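Local atomic coordinates of NTD biosynthesis operon protein NtdA (PDB entry 4K2M), a protein that catalyses the reversible, pyridoxal phosphate-dependent transamination of 3-dehydro-glucose 6-phosphate with glutamate, giving kanosamine 6-phosphate for antibiotic biosynthesis. Residues A[129-134]-A[224-229]; A[154-159]-A[196-201]; A[114-119]-A[241-246]. One frame throughout, in Å; residues are numbered along the deposited sequence.

Contact 1: A[129-134]-A[224-229]; sequences DAIMIG and DACQGI. With O1G (3-deoxy-3-[(E)-({3-hydroxy-2-methyl-5-[(phosphonooxy)methyl]pyridin-4-yl}methylidene)amino]-6-O-phosphono-alpha-D-gluco pyranose), chain C.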
loop_
_atom_site.group_PDB
_atom_site.type_symbol
_atom_site.label_atom_id
_atom_site.label_comp_id
_atom_site.label_asym_id
_atom_site.label_seq_id
_atom_site.Cartn_x
_atom_site.Cartn_y
_atom_site.Cartn_z
ATOM N N ASP A 129 6.254 -4.559 -4.178
ATOM C CA ASP A 129 7.168 -3.675 -3.469
ATOM C C ASP A 129 8.299 -4.468 -2.815
ATOM O O ASP A 129 9.439 -4.003 -2.779
ATOM C CB ASP A 129 6.421 -2.855 -2.408
ATOM C CG ASP A 129 5.461 -1.835 -3.021
ATOM O OD1 ASP A 129 5.946 -0.901 -3.689
ATOM O OD2 ASP A 129 4.226 -1.974 -2.833
ATOM N N ALA A 130 7.983 -5.650 -2.303
ATOM C CA ALA A 130 9.003 -6.507 -1.720
ATOM C C ALA A 130 10.103 -6.831 -2.746
ATOM O O ALA A 130 11.300 -6.778 -2.438
ATOM C CB ALA A 130 8.369 -7.797 -1.185
ATOM N N ILE A 131 9.712 -7.169 -3.971
ATOM C CA ILE A 131 10.716 -7.483 -4.986
ATOM C C ILE A 131 11.520 -6.237 -5.346
ATOM O O ILE A 131 12.749 -6.283 -5.453
ATOM C CB ILE A 131 10.062 -8.088 -6.241
ATOM C CG1 ILE A 131 9.317 -9.372 -5.864
ATOM C CG2 ILE A 131 11.147 -8.349 -7.325
ATOM C CD1 ILE A 131 8.331 -9.844 -6.938
ATOM N N MET A 132 10.826 -5.118 -5.535
ATOM C CA MET A 132 11.488 -3.879 -5.912
ATOM C C MET A 132 12.484 -3.425 -4.855
ATOM O O MET A 132 13.638 -3.100 -5.160
ATOM C CB MET A 132 10.445 -2.782 -6.159
ATOM C CG MET A 132 11.024 -1.533 -6.732
ATOM S SD MET A 132 9.693 -0.332 -6.928
ATOM C CE MET A 132 9.223 -0.070 -5.219
ATOM N N ILE A 133 12.052 -3.418 -3.601
ATOM C CA ILE A 133 12.940 -3.050 -2.513
ATOM C C ILE A 133 14.103 -4.035 -2.373
ATOM O O ILE A 133 15.259 -3.625 -2.182
ATOM C CB ILE A 133 12.147 -2.938 -1.202
ATOM C CG1 ILE A 133 11.266 -1.686 -1.265
ATOM C CG2 ILE A 133 13.077 -2.817 -0.019
ATOM C CD1 ILE A 133 10.117 -1.720 -0.246
ATOM N N GLY A 134 13.817 -5.329 -2.490
ATOM C CA GLY A 134 14.872 -6.325 -2.355
ATOM C C GLY A 134 15.961 -6.138 -3.405
ATOM O O GLY A 134 17.152 -6.213 -3.106
ATOM N N ASP A 224 11.088 -14.929 -6.034
ATOM C CA ASP A 224 9.719 -14.446 -5.965
ATOM C C ASP A 224 8.930 -15.637 -5.468
ATOM O O ASP A 224 8.596 -16.542 -6.237
ATOM C CB ASP A 224 9.244 -14.046 -7.361
ATOM C CG ASP A 224 7.807 -13.592 -7.388
ATOM O OD1 ASP A 224 7.055 -13.861 -6.428
ATOM O OD2 ASP A 224 7.421 -12.981 -8.397
ATOM N N ALA A 225 8.635 -15.646 -4.175
ATOM C CA ALA A 225 7.865 -16.727 -3.582
ATOM C C ALA A 225 6.488 -16.185 -3.239
ATOM O O ALA A 225 5.835 -16.652 -2.293
ATOM C CB ALA A 225 8.564 -17.247 -2.331
ATOM N N CYS A 226 6.039 -15.184 -3.996
ATOM C CA CYS A 226 4.751 -14.571 -3.678
ATOM C C CYS A 226 3.575 -15.554 -3.690
ATOM O O CYS A 226 2.583 -15.352 -2.968
ATOM C CB CYS A 226 4.490 -13.349 -4.562
ATOM S SG CYS A 226 5.606 -11.976 -4.145
ATOM N N GLN A 227 3.705 -16.645 -4.452
ATOM C CA GLN A 227 2.658 -17.679 -4.484
ATOM C C GLN A 227 3.055 -18.943 -3.716
ATOM O O GLN A 227 2.367 -19.952 -3.794
ATOM C CB GLN A 227 2.353 -18.077 -5.931
ATOM C CG GLN A 227 1.648 -16.977 -6.726
ATOM C CD GLN A 227 1.371 -17.385 -8.168
ATOM O OE1 GLN A 227 1.561 -18.542 -8.545
ATOM N NE2 GLN A 227 0.927 -16.430 -8.980
ATOM N N GLY A 228 4.167 -18.888 -2.990
ATOM C CA GLY A 228 4.763 -20.098 -2.442
ATOM C C GLY A 228 4.853 -20.233 -0.924
ATOM O O GLY A 228 5.604 -21.090 -0.435
ATOM N N ILE A 229 4.113 -19.433 -0.165
ATOM C CA ILE A 229 4.187 -19.581 1.296
ATOM C C ILE A 229 3.812 -21.001 1.734
ATOM O O ILE A 229 2.806 -21.557 1.276
ATOM C CB ILE A 229 3.369 -18.528 2.062
ATOM C CG1 ILE A 229 3.780 -18.539 3.541
ATOM C CG2 ILE A 229 1.857 -18.757 1.897
ATOM C CD1 ILE A 229 3.278 -17.359 4.353
HETATM P P O1G C . 1.348 -8.365 -4.959
HETATM C C3A O1G C . 2.487 -13.091 -8.140
HETATM O O3 O1G C . 1.495 -13.967 -8.430
HETATM C C1 O1G C . -3.598 -12.028 -9.680
HETATM N "N1'" O1G C . 4.775 -12.501 -8.028
HETATM C C2 O1G C . -2.138 -12.404 -9.416
HETATM O O2 O1G C . -2.140 -13.869 -9.503
HETATM C C9A O1G C . 3.835 -13.408 -8.338
HETATM C C2A O1G C . 4.293 -14.750 -8.882
HETATM C C3 O1G C . -1.612 -11.921 -8.053
HETATM N "N3'" O1G C . -0.156 -12.140 -8.122
HETATM O O1 O1G C . -4.501 -12.780 -8.854
HETATM C C4 O1G C . -1.994 -10.455 -7.768
HETATM O O4 O1G C . -1.843 -10.391 -6.336
HETATM C C4A O1G C . 2.123 -11.857 -7.632
HETATM C C4B O1G C . 0.706 -11.487 -7.437
HETATM C C5 O1G C . -3.489 -10.291 -8.037
HETATM O O5 O1G C . -3.818 -10.642 -9.386
HETATM C C5A O1G C . 3.118 -10.934 -7.323
HETATM C C5T O1G C . 2.908 -9.518 -6.761
HETATM C C6 O1G C . -3.962 -8.865 -7.993
HETATM C C6A O1G C . 4.442 -11.286 -7.540
HETATM O OP1 O1G C . 2.118 -7.121 -5.350
HETATM O OP2 O1G C . 1.272 -8.565 -3.483
HETATM O OP3 O1G C . 0.006 -8.473 -5.721
HETATM O OP4 O1G C . 2.286 -9.613 -5.459
HETATM O O6 O1G C . -5.329 -8.697 -7.981
HETATM P "P'" O1G C . -5.999 -7.474 -7.181
HETATM O OP6 O1G C . -5.643 -7.696 -5.726
HETATM O OP7 O1G C . -5.467 -6.177 -7.746
HETATM O OP8 O1G C . -7.487 -7.683 -7.473
#

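Contact 2: A[154-159]-A[196-201]; sequences SATENA and LPVHLY. With O1G (3-deoxy-3-[(E)-({3-hydroxy-2-methyl-5-[(phosphonooxy)methyl]pyridin-4-yl}methylidene)amino]-6-O-phosphono-alpha-D-gluco pyranose), chain C; EDO (1,2-ethanediol), chain G.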
loop_
_atom_site.group_PDB
_atom_site.type_symbol
_atom_site.label_atom_id
_atom_site.label_comp_id
_atom_site.label_asym_id
_atom_site.label_seq_id
_atom_site.Cartn_x
_atom_site.Cartn_y
_atom_site.Cartn_z
ATOM N N SER A 154 2.625 -10.069 -14.155
ATOM C CA SER A 154 3.394 -8.909 -14.620
ATOM C C SER A 154 4.150 -8.196 -13.500
ATOM O O SER A 154 5.079 -7.429 -13.752
ATOM C CB SER A 154 2.479 -7.905 -15.341
ATOM O OG SER A 154 1.940 -8.462 -16.522
ATOM N N ALA A 155 3.747 -8.431 -12.262
ATOM C CA ALA A 155 4.386 -7.772 -11.123
ATOM C C ALA A 155 5.874 -8.041 -11.030
ATOM O O ALA A 155 6.641 -7.180 -10.598
ATOM C CB ALA A 155 3.719 -8.212 -9.835
ATOM N N THR A 156 6.284 -9.247 -11.418
ATOM C CA THR A 156 7.680 -9.640 -11.271
ATOM C C THR A 156 8.553 -8.751 -12.176
ATOM O O THR A 156 9.498 -8.107 -11.704
ATOM C CB THR A 156 7.891 -11.140 -11.585
ATOM O OG1 THR A 156 6.914 -11.930 -10.887
ATOM C CG2 THR A 156 9.299 -11.597 -11.177
ATOM N N GLU A 157 8.214 -8.687 -13.461
ATOM C CA GLU A 157 8.974 -7.857 -14.404
ATOM C C GLU A 157 8.821 -6.375 -14.053
ATOM O O GLU A 157 9.756 -5.583 -14.228
ATOM C CB GLU A 157 8.517 -8.121 -15.852
ATOM C CG GLU A 157 7.188 -7.475 -16.217
ATOM C CD GLU A 157 6.555 -8.034 -17.478
ATOM O OE1 GLU A 157 6.228 -9.241 -17.498
ATOM O OE2 GLU A 157 6.358 -7.254 -18.438
ATOM N N ASN A 158 7.659 -5.986 -13.531
ATOM C CA ASN A 158 7.467 -4.571 -13.197
ATOM C C ASN A 158 8.380 -4.126 -12.078
ATOM O O ASN A 158 8.889 -3.008 -12.086
ATOM C CB ASN A 158 6.011 -4.272 -12.821
ATOM C CG ASN A 158 5.106 -4.181 -14.029
ATOM O OD1 ASN A 158 5.559 -3.870 -15.138
ATOM N ND2 ASN A 158 3.824 -4.490 -13.834
ATOM N N ALA A 159 8.584 -5.001 -11.100
ATOM C CA ALA A 159 9.459 -4.671 -9.985
ATOM C C ALA A 159 10.895 -4.494 -10.468
ATOM O O ALA A 159 11.627 -3.631 -9.972
ATOM C CB ALA A 159 9.381 -5.746 -8.909
ATOM N N LEU A 196 16.292 -14.168 -10.672
ATOM C CA LEU A 196 14.996 -13.975 -9.989
ATOM C C LEU A 196 14.079 -15.130 -10.369
ATOM O O LEU A 196 13.224 -15.001 -11.244
ATOM C CB LEU A 196 14.385 -12.632 -10.419
ATOM C CG LEU A 196 13.389 -11.895 -9.522
ATOM C CD1 LEU A 196 12.841 -10.665 -10.247
ATOM C CD2 LEU A 196 12.263 -12.780 -9.052
ATOM N N PRO A 197 14.255 -16.278 -9.714
ATOM C CA PRO A 197 13.354 -17.409 -9.951
ATOM C C PRO A 197 11.987 -17.125 -9.357
ATOM O O PRO A 197 11.874 -16.436 -8.335
ATOM C CB PRO A 197 14.018 -18.564 -9.183
ATOM C CG PRO A 197 14.850 -17.897 -8.123
ATOM C CD PRO A 197 15.288 -16.577 -8.697
ATOM N N VAL A 198 10.952 -17.664 -9.988
ATOM C CA VAL A 198 9.599 -17.540 -9.475
ATOM C C VAL A 198 9.054 -18.917 -9.121
ATOM O O VAL A 198 9.130 -19.851 -9.926
ATOM C CB VAL A 198 8.682 -16.915 -10.521
ATOM C CG1 VAL A 198 7.251 -16.772 -9.963
ATOM C CG2 VAL A 198 9.224 -15.560 -10.964
ATOM N N HIS A 199 8.498 -19.056 -7.927
ATOM C CA HIS A 199 7.923 -20.347 -7.556
ATOM C C HIS A 199 6.489 -20.365 -8.047
ATOM O O HIS A 199 5.539 -20.211 -7.282
ATOM C CB HIS A 199 8.039 -20.589 -6.051
ATOM C CG HIS A 199 9.451 -20.457 -5.567
ATOM N ND1 HIS A 199 10.518 -20.907 -6.303
ATOM C CD2 HIS A 199 9.963 -19.872 -4.457
ATOM C CE1 HIS A 199 11.644 -20.612 -5.667
ATOM N NE2 HIS A 199 11.336 -19.982 -4.553
ATOM N N LEU A 200 6.350 -20.510 -9.356
ATOM C CA LEU A 200 5.080 -20.252 -10.024
ATOM C C LEU A 200 4.044 -21.307 -9.700
ATOM O O LEU A 200 4.337 -22.515 -9.698
ATOM C CB LEU A 200 5.299 -20.213 -11.536
ATOM C CG LEU A 200 4.136 -19.635 -12.343
ATOM C CD1 LEU A 200 3.813 -18.192 -11.905
ATOM C CD2 LEU A 200 4.516 -19.667 -13.826
ATOM N N TYR A 201 2.832 -20.821 -9.422
ATOM C CA TYR A 201 1.670 -21.634 -9.066
ATOM C C TYR A 201 1.861 -22.324 -7.716
ATOM O O TYR A 201 1.007 -23.108 -7.298
ATOM C CB TYR A 201 1.347 -22.670 -10.153
ATOM C CG TYR A 201 1.292 -22.101 -11.559
ATOM C CD1 TYR A 201 0.799 -20.827 -11.804
ATOM C CD2 TYR A 201 1.717 -22.855 -12.634
ATOM C CE1 TYR A 201 0.749 -20.309 -13.100
ATOM C CE2 TYR A 201 1.675 -22.349 -13.923
ATOM C CZ TYR A 201 1.181 -21.084 -14.146
ATOM O OH TYR A 201 1.154 -20.614 -15.441
HETATM P P O1G C . 1.348 -8.365 -4.959
HETATM C C3A O1G C . 2.487 -13.091 -8.140
HETATM O O3 O1G C . 1.495 -13.967 -8.430
HETATM C C1 O1G C . -3.598 -12.028 -9.680
HETATM N "N1'" O1G C . 4.775 -12.501 -8.028
HETATM C C2 O1G C . -2.138 -12.404 -9.416
HETATM O O2 O1G C . -2.140 -13.869 -9.503
HETATM C C9A O1G C . 3.835 -13.408 -8.338
HETATM C C2A O1G C . 4.293 -14.750 -8.882
HETATM C C3 O1G C . -1.612 -11.921 -8.053
HETATM N "N3'" O1G C . -0.156 -12.140 -8.122
HETATM O O1 O1G C . -4.501 -12.780 -8.854
HETATM C C4 O1G C . -1.994 -10.455 -7.768
HETATM O O4 O1G C . -1.843 -10.391 -6.336
HETATM C C4A O1G C . 2.123 -11.857 -7.632
HETATM C C4B O1G C . 0.706 -11.487 -7.437
HETATM C C5 O1G C . -3.489 -10.291 -8.037
HETATM O O5 O1G C . -3.818 -10.642 -9.386
HETATM C C5A O1G C . 3.118 -10.934 -7.323
HETATM C C5T O1G C . 2.908 -9.518 -6.761
HETATM C C6 O1G C . -3.962 -8.865 -7.993
HETATM C C6A O1G C . 4.442 -11.286 -7.540
HETATM O OP1 O1G C . 2.118 -7.121 -5.350
HETATM O OP2 O1G C . 1.272 -8.565 -3.483
HETATM O OP3 O1G C . 0.006 -8.473 -5.721
HETATM O OP4 O1G C . 2.286 -9.613 -5.459
HETATM O O6 O1G C . -5.329 -8.697 -7.981
HETATM P "P'" O1G C . -5.999 -7.474 -7.181
HETATM O OP6 O1G C . -5.643 -7.696 -5.726
HETATM O OP7 O1G C . -5.467 -6.177 -7.746
HETATM O OP8 O1G C . -7.487 -7.683 -7.473
HETATM C C1 EDO G . 1.546 -20.079 -18.809
HETATM O O1 EDO G . 2.272 -18.970 -19.330
HETATM C C2 EDO G . 2.507 -21.154 -18.321
HETATM O O2 EDO G . 3.164 -20.684 -17.142
#

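Contact 3: A[114-119]-A[241-246]; sequences TYLHKR and TTLSFN. With O1G (3-deoxy-3-[(E)-({3-hydroxy-2-methyl-5-[(phosphonooxy)methyl]pyridin-4-yl}methylidene)amino]-6-O-phosphono-alpha-D-gluco pyranose), chain C.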
loop_
_atom_site.group_PDB
_atom_site.type_symbol
_atom_site.label_atom_id
_atom_site.label_comp_id
_atom_site.label_asym_id
_atom_site.label_seq_id
_atom_site.Cartn_x
_atom_site.Cartn_y
_atom_site.Cartn_z
ATOM N N THR A 114 10.059 -16.565 12.531
ATOM C CA THR A 114 10.076 -17.902 13.120
ATOM C C THR A 114 9.566 -18.956 12.144
ATOM O O THR A 114 10.151 -20.040 11.998
ATOM C CB THR A 114 9.244 -17.937 14.397
ATOM O OG1 THR A 114 9.783 -16.990 15.327
ATOM C CG2 THR A 114 9.253 -19.338 15.017
ATOM N N TYR A 115 8.481 -18.631 11.455
ATOM C CA TYR A 115 7.898 -19.558 10.494
ATOM C C TYR A 115 8.839 -19.843 9.334
ATOM O O TYR A 115 9.011 -20.994 8.939
ATOM C CB TYR A 115 6.571 -18.997 10.000
ATOM C CG TYR A 115 5.846 -19.835 8.972
ATOM C CD1 TYR A 115 5.190 -21.011 9.333
ATOM C CD2 TYR A 115 5.779 -19.420 7.643
ATOM C CE1 TYR A 115 4.495 -21.763 8.390
ATOM C CE2 TYR A 115 5.091 -20.164 6.693
ATOM C CZ TYR A 115 4.452 -21.326 7.072
ATOM O OH TYR A 115 3.764 -22.059 6.133
ATOM N N LEU A 116 9.465 -18.796 8.795
ATOM C CA LEU A 116 10.353 -18.941 7.651
ATOM C C LEU A 116 11.763 -19.397 8.019
ATOM O O LEU A 116 12.542 -19.741 7.134
ATOM C CB LEU A 116 10.444 -17.609 6.897
ATOM C CG LEU A 116 9.152 -17.072 6.289
ATOM C CD1 LEU A 116 9.358 -15.647 5.760
ATOM C CD2 LEU A 116 8.683 -17.981 5.168
ATOM N N HIS A 117 12.084 -19.393 9.315
ATOM C CA HIS A 117 13.465 -19.601 9.779
ATOM C C HIS A 117 14.430 -18.639 9.092
ATOM O O HIS A 117 15.508 -19.039 8.630
ATOM C CB HIS A 117 13.937 -21.053 9.567
ATOM C CG HIS A 117 13.082 -22.077 10.253
ATOM N ND1 HIS A 117 13.023 -22.205 11.625
ATOM C CD2 HIS A 117 12.253 -23.024 9.753
ATOM C CE1 HIS A 117 12.193 -23.184 11.940
ATOM N NE2 HIS A 117 11.711 -23.697 10.822
ATOM N N LYS A 118 14.028 -17.370 9.006
ATOM C CA LYS A 118 14.886 -16.318 8.468
ATOM C C LYS A 118 15.035 -15.285 9.571
ATOM O O LYS A 118 14.063 -14.980 10.270
ATOM C CB LYS A 118 14.229 -15.679 7.233
ATOM C CG LYS A 118 14.329 -16.528 5.964
ATOM C CD LYS A 118 15.761 -16.528 5.446
ATOM C CE LYS A 118 15.935 -17.474 4.261
ATOM N NZ LYS A 118 17.334 -17.417 3.726
ATOM N N ARG A 119 16.239 -14.743 9.722
ATOM C CA ARG A 119 16.527 -13.882 10.863
ATOM C C ARG A 119 15.774 -12.552 10.795
ATOM O O ARG A 119 15.351 -12.026 11.819
ATOM C CB ARG A 119 18.033 -13.630 10.980
ATOM C CG ARG A 119 18.866 -14.898 11.146
ATOM C CD ARG A 119 20.356 -14.571 11.121
ATOM N NE ARG A 119 20.677 -13.575 12.137
ATOM C CZ ARG A 119 21.844 -12.948 12.238
ATOM N NH1 ARG A 119 22.821 -13.208 11.379
ATOM N NH2 ARG A 119 22.031 -12.055 13.201
ATOM N N THR A 241 14.134 -13.513 0.043
ATOM C CA THR A 241 12.878 -14.175 -0.302
ATOM C C THR A 241 11.754 -13.135 -0.260
ATOM O O THR A 241 11.669 -12.352 0.685
ATOM C CB THR A 241 12.568 -15.277 0.735
ATOM O OG1 THR A 241 13.590 -16.292 0.677
ATOM C CG2 THR A 241 11.198 -15.919 0.486
ATOM N N THR A 242 10.875 -13.120 -1.256
ATOM C CA THR A 242 9.751 -12.189 -1.195
ATOM C C THR A 242 8.430 -12.940 -1.110
ATOM O O THR A 242 8.261 -13.991 -1.726
ATOM C CB THR A 242 9.728 -11.252 -2.398
ATOM O OG1 THR A 242 9.557 -12.032 -3.589
ATOM C CG2 THR A 242 11.035 -10.491 -2.483
ATOM N N LEU A 243 7.491 -12.370 -0.358
ATOM C CA LEU A 243 6.169 -12.948 -0.194
ATOM C C LEU A 243 5.123 -11.914 -0.554
ATOM O O LEU A 243 5.381 -10.718 -0.464
ATOM C CB LEU A 243 5.945 -13.367 1.261
ATOM C CG LEU A 243 6.825 -14.526 1.746
ATOM C CD1 LEU A 243 6.645 -14.750 3.241
ATOM C CD2 LEU A 243 6.484 -15.808 0.991
ATOM N N SER A 244 3.940 -12.389 -0.951
ATOM C CA SER A 244 2.752 -11.542 -1.084
ATOM C C SER A 244 1.707 -12.029 -0.111
ATOM O O SER A 244 1.561 -13.248 0.083
ATOM C CB SER A 244 2.142 -11.643 -2.479
ATOM O OG SER A 244 0.891 -10.965 -2.507
ATOM N N PHE A 245 0.980 -11.092 0.496
ATOM C CA PHE A 245 -0.166 -11.425 1.353
ATOM C C PHE A 245 -1.415 -10.823 0.755
ATOM O O PHE A 245 -2.363 -10.474 1.454
ATOM C CB PHE A 245 0.038 -10.916 2.788
ATOM C CG PHE A 245 1.332 -11.366 3.394
ATOM C CD1 PHE A 245 1.672 -12.715 3.413
ATOM C CD2 PHE A 245 2.229 -10.439 3.899
ATOM C CE1 PHE A 245 2.887 -13.129 3.959
ATOM C CE2 PHE A 245 3.437 -10.841 4.448
ATOM C CZ PHE A 245 3.769 -12.185 4.481
ATOM N N ASN A 246 -1.415 -10.693 -0.564
ATOM C CA ASN A 246 -2.636 -10.313 -1.271
ATOM C C ASN A 246 -3.755 -11.311 -0.889
ATOM O O ASN A 246 -3.495 -12.492 -0.606
ATOM C CB ASN A 246 -2.331 -10.279 -2.780
ATOM C CG ASN A 246 -3.559 -10.432 -3.642
ATOM O OD1 ASN A 246 -4.013 -11.554 -3.885
ATOM N ND2 ASN A 246 -4.084 -9.308 -4.146
HETATM P P O1G C . 1.348 -8.365 -4.959
HETATM C C3A O1G C . 2.487 -13.091 -8.140
HETATM O O3 O1G C . 1.495 -13.967 -8.430
HETATM C C1 O1G C . -3.598 -12.028 -9.680
HETATM N "N1'" O1G C . 4.775 -12.501 -8.028
HETATM C C2 O1G C . -2.138 -12.404 -9.416
HETATM O O2 O1G C . -2.140 -13.869 -9.503
HETATM C C9A O1G C . 3.835 -13.408 -8.338
HETATM C C2A O1G C . 4.293 -14.750 -8.882
HETATM C C3 O1G C . -1.612 -11.921 -8.053
HETATM N "N3'" O1G C . -0.156 -12.140 -8.122
HETATM O O1 O1G C . -4.501 -12.780 -8.854
HETATM C C4 O1G C . -1.994 -10.455 -7.768
HETATM O O4 O1G C . -1.843 -10.391 -6.336
HETATM C C4A O1G C . 2.123 -11.857 -7.632
HETATM C C4B O1G C . 0.706 -11.487 -7.437
HETATM C C5 O1G C . -3.489 -10.291 -8.037
HETATM O O5 O1G C . -3.818 -10.642 -9.386
HETATM C C5A O1G C . 3.118 -10.934 -7.323
HETATM C C5T O1G C . 2.908 -9.518 -6.761
HETATM C C6 O1G C . -3.962 -8.865 -7.993
HETATM C C6A O1G C . 4.442 -11.286 -7.540
HETATM O OP1 O1G C . 2.118 -7.121 -5.350
HETATM O OP2 O1G C . 1.272 -8.565 -3.483
HETATM O OP3 O1G C . 0.006 -8.473 -5.721
HETATM O OP4 O1G C . 2.286 -9.613 -5.459
HETATM O O6 O1G C . -5.329 -8.697 -7.981
HETATM P "P'" O1G C . -5.999 -7.474 -7.181
HETATM O OP6 O1G C . -5.643 -7.696 -5.726
HETATM O OP7 O1G C . -5.467 -6.177 -7.746
HETATM O OP8 O1G C . -7.487 -7.683 -7.473
HETATM O O HOH W 1 16.086 -15.233 1.821
#

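Contact 1: A[129-134]-A[224-229]
I131 sets CG1 beside its backbone N (chi1 -60°) and stays extended beyond it, which carries CD1 out to D224; the aspartate answers with CG anti to its own N (chi1 177°). The two side chains cross obliquely, and I131 CD1 comes to rest 3.6 Å from D224 OD2. The same methyl faces C226 more loosely, CD1 4.4 Å from SG. The helix thus backs the carboxylate with hydrocarbon, while the loop grips its other oxygen: C226 N donates to D224 OD1 (2.9 Å, 160°), nearly in line with the C-O bond, forming an Asx turn. OD2 is shared by the hydroxyl of T156 and the cofactor pyridine of O1G, whose N1' is 2.7 Å from D224 OD2. With both oxygens engaged, the carboxylate has little room to rotate. C226 CB is also close to the pyridine, 3.6 Å from N1'. A type I turn from A225 to G228 brings round Q227, whose NE2 donates to O3 of O1G at 2.6 Å; Y201 N occupies OE1 and settles which way the amide is turned. An aspartate at the end of a strand, facing the pyridine nitrogen, is the hallmark of the cofactor site in the aspartate aminotransferase fold.

Contact 2: A[154-159]-A[196-201]
Within 154-159, T156 is the residue that meets the loop 196-201, pressing its methyl against L196 and V198. The S154 side chain packs on F279 of the second subunit, while the S154 carbonyl accepts the helical bond from N158 N. A155 turns to the ligand: its CB lies 3.4 Å from C5T of O1G, the carbon that carries the cofactor phosphate. At T156, chi1 of -48° divides the two branches, CG2 anti to the backbone N and OG1 beside it. CG2 fits between the two methyls of L196, 3.8 Å from CD1 and equally from CD2, and is 4.0 Å from V198 CG2. OG1, on the pyridine side, is held by S152 OG as well as by the D224 carboxylate, so a buried hydroxyl is satisfied next to an apolar patch. The other V198 methyl, CG1, reaches C2A of O1G at 3.7 Å. Helix 154-163 is the crossover of a beta-alpha-beta unit joining parallel strands 145-148 and 166-169, and the loop leaves the end of strand 192-195, which lies beside 145-148; both therefore line the pocket at the carboxyl ends of the parallel strands. Further along, E157 forms a salt bridge through OE2 with K287 of the second subunit, and OE1 is bonded to S385 OG. N158 also accepts from that lysine through OD1, while ND2 donates to H277 O of the second subunit. A159 points its methyl toward the loop side, against helix 127-137.

Contact 3: A[114-119]-A[241-246]
L116 and L243 meet tip to tip, their CD1 methyls 3.8 Å apart, where the end of helix 103-116 reaches strand 240-244. Just beyond, K118 and T241 are joined through a water that donates to T241 OG1 at 2.9 Å and accepts a weak bond from K118 NZ. Neither polar group depends on that water alone, since K118 NZ also donates to G235 O and T241 OG1 is bonded to E223. H117, with positive phi, is the C-prime residue of the Schellman motif that ends the helix and swings K118 round to the strand. The other end of 241-246 enters the active site. S244 OG donates to phosphate oxygen OP2 of O1G at 2.6 Å and accepts from N246 N at 3.0 Å (166°), an ST turn that ties the phosphate ligand to the substrate-binding residue after it. N246 then runs along the sugar. CB lies 3.6 Å from O4 of O1G, and CG, placed anti to the backbone N (chi1 158°), passes 3.2 Å from that oxygen. At the tip the amide divides its work: OD1 accepts from Y248 N and K249 NZ, which fixes its rotation, and ND2, itself 3.3 Å from O4, gives a weak, bent bond of 2.7 Å to OP6 of the sugar phosphate (122°). K249 is the residue that carries the cofactor in the resting enzyme; here it is not attached. Within the mixed sheet, L243 faces L116 at the end of helix 103-116 and T241 the K118 that follows it, T242 turns its side chain to A130 and I131 of helix 127-137, and L116 and K118 also pack on A261 of the adjoining strand 258-262.

The three contacts border one cofactor adduct, to which the second subunit adds T100, Y276 and K284. Contact 1 lies in the middle, its centre 8 Å from that of contact 2 and 9 Å from that of contact 3; contacts 2 and 3 do not touch. Probable hydrogen bonds of 2.8 Å join contacts 1 and 2, D224 OD2 to T156 OG1 and Q227 OE1 to Y201 N, beside packing of I131 on A159. Sheet pairing, A225 N 3.0 Å from T242 O, joins contacts 1 and 3. Contact 1 serves N1' and O3, contact 2 sets the A155 and V198 methyls and the T156 hydroxyl beside the pyridine and its substituents, and contact 3 reaches both phosphates.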